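Local coordinates for uncharacterized protein MJ1062 (PDB 3EO4) that is of unknown function but contains a GNAT-type acetyltransferase domain, the part described here, and so may transfer acyl groups, at residues L47-E50 / E51-S54. Numbering follows the deposited sequence.
Sequences LKWE and EHYS
Trp49 and Tyr53, one helical turn apart, run alongside each other in the same direction. Both have CG anti to the backbone N (chi1 178° and -166°), which brings Tyr53 CB over a face of the indole and Tyr53 CD1 to 3.5 Å from Trp49 CZ2. The ring planes differ by only 19°, but the six-membered ring and the phenol are offset, so little of one lies over the other. His52 completes the aromatic cluster: Trp49 CZ3 meets the edge of its ring, 3.9 Å from His52 CD2, while His52 NE2 hydrogen-bonds to Leu24 O, which fixes the imidazole's rotation. The broad indole suits this place, since it also packs on Met28 of helix 24-31 and makes a cation-pi contact with Arg76 of the second subunit. With an alanine in its place, Tyr53 and His52 would probably lose their apolar neighbour, and that arginine its ring partner.

Among polar contacts, backbone bonds such as His52 N to Lys48 O (2.9 Å) start the helix. Glu51, its third residue, is long enough for OE1 to accept from the N-cap Lys48 N (3.1 Å), above the carboxylate plane: one of a capping box's two bonds, the lysine side chain not supplying the other, where helix 49-58 opens at the dimer interface.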
loop_
_atom_site.group_PDB
_atom_site.type_symbol
_atom_site.label_atom_id
_atom_site.label_comp_id
_atom_site.label_asym_id
_atom_site.label_seq_id
_atom_site.Cartn_x
_atom_site.Cartn_y
_atom_site.Cartn_z
ATOM N N LEU A 47 -5.951 -5.852 6.942
ATOM C CA LEU A 47 -5.266 -6.069 8.227
ATOM C C LEU A 47 -5.519 -4.954 9.219
ATOM O O LEU A 47 -5.878 -3.854 8.830
ATOM C CB LEU A 47 -3.770 -6.164 7.972
ATOM C CG LEU A 47 -3.077 -7.510 7.759
ATOM C CD1 LEU A 47 -3.972 -8.602 7.165
ATOM C CD2 LEU A 47 -1.807 -7.306 6.962
ATOM N N LYS A 48 -5.336 -5.223 10.505
ATOM C CA LYS A 48 -5.327 -4.151 11.496
ATOM C C LYS A 48 -3.876 -3.927 11.919
ATOM O O LYS A 48 -3.104 -4.878 12.009
ATOM C CB LYS A 48 -6.215 -4.510 12.692
ATOM C CG LYS A 48 -7.610 -4.913 12.257
ATOM C CD LYS A 48 -8.558 -5.143 13.429
ATOM C CE LYS A 48 -9.758 -5.917 12.951
ATOM N NZ LYS A 48 -10.743 -6.105 14.041
ATOM N N TRP A 49 -3.500 -2.673 12.157
ATOM C CA TRP A 49 -2.148 -2.359 12.613
ATOM C C TRP A 49 -1.722 -3.247 13.806
ATOM O O TRP A 49 -0.640 -3.837 13.778
ATOM C CB TRP A 49 -2.020 -0.879 12.964
ATOM C CG TRP A 49 -0.659 -0.509 13.496
ATOM C CD1 TRP A 49 -0.338 -0.194 14.785
ATOM C CD2 TRP A 49 0.561 -0.397 12.738
ATOM N NE1 TRP A 49 1.007 0.088 14.882
ATOM C CE2 TRP A 49 1.581 -0.039 13.641
ATOM C CE3 TRP A 49 0.887 -0.592 11.381
ATOM C CZ2 TRP A 49 2.909 0.159 13.235
ATOM C CZ3 TRP A 49 2.222 -0.410 10.975
ATOM C CH2 TRP A 49 3.207 -0.030 11.903
ATOM N N GLU A 50 -2.570 -3.374 14.824
ATOM C CA GLU A 50 -2.191 -4.172 15.996
ATOM C C GLU A 50 -1.778 -5.599 15.617
ATOM O O GLU A 50 -0.764 -6.083 16.097
ATOM C CB GLU A 50 -3.279 -4.134 17.088
ATOM C CG GLU A 50 -4.476 -5.006 16.778
ATOM C CD GLU A 50 -5.783 -4.271 16.917
ATOM O OE1 GLU A 50 -6.424 -4.439 17.988
ATOM O OE2 GLU A 50 -6.162 -3.527 15.958
ATOM N N GLU A 51 -2.510 -6.230 14.692
ATOM C CA GLU A 51 -2.162 -7.563 14.186
ATOM C C GLU A 51 -0.860 -7.543 13.383
ATOM O O GLU A 51 0.006 -8.398 13.539
ATOM C CB GLU A 51 -3.248 -8.085 13.249
ATOM C CG GLU A 51 -4.657 -8.149 13.824
ATOM C CD GLU A 51 -5.725 -8.364 12.737
ATOM O OE1 GLU A 51 -5.463 -8.105 11.521
ATOM O OE2 GLU A 51 -6.855 -8.774 13.121
ATOM N N HIS A 52 -0.754 -6.570 12.497
ATOM C CA HIS A 52 0.435 -6.417 11.697
ATOM C C HIS A 52 1.685 -6.173 12.553
ATOM O O HIS A 52 2.757 -6.726 12.283
ATOM C CB HIS A 52 0.217 -5.269 10.724
ATOM C CG HIS A 52 1.320 -5.098 9.737
ATOM N ND1 HIS A 52 1.690 -6.088 8.855
ATOM C CD2 HIS A 52 2.118 -4.038 9.473
ATOM C CE1 HIS A 52 2.682 -5.655 8.102
ATOM N NE2 HIS A 52 2.957 -4.409 8.451
ATOM N N TYR A 53 1.542 -5.331 13.566
ATOM C CA TYR A 53 2.677 -4.925 14.372
ATOM C C TYR A 53 3.058 -6.028 15.358
ATOM O O TYR A 53 4.230 -6.227 15.680
ATOM C CB TYR A 53 2.377 -3.603 15.105
ATOM C CG TYR A 53 3.614 -2.954 15.673
ATOM C CD1 TYR A 53 4.596 -2.462 14.814
ATOM C CD2 TYR A 53 3.827 -2.870 17.050
ATOM C CE1 TYR A 53 5.738 -1.877 15.292
ATOM C CE2 TYR A 53 4.987 -2.283 17.549
ATOM C CZ TYR A 53 5.938 -1.787 16.640
ATOM O OH TYR A 53 7.109 -1.195 17.045
ATOM N N SER A 54 2.059 -6.762 15.827
ATOM C CA SER A 54 2.320 -7.916 16.681
ATOM C C SER A 54 3.060 -9.013 15.887
ATOM O O SER A 54 3.957 -9.658 16.433
ATOM C CB SER A 54 1.023 -8.405 17.312
ATOM O OG SER A 54 1.134 -9.740 17.732
#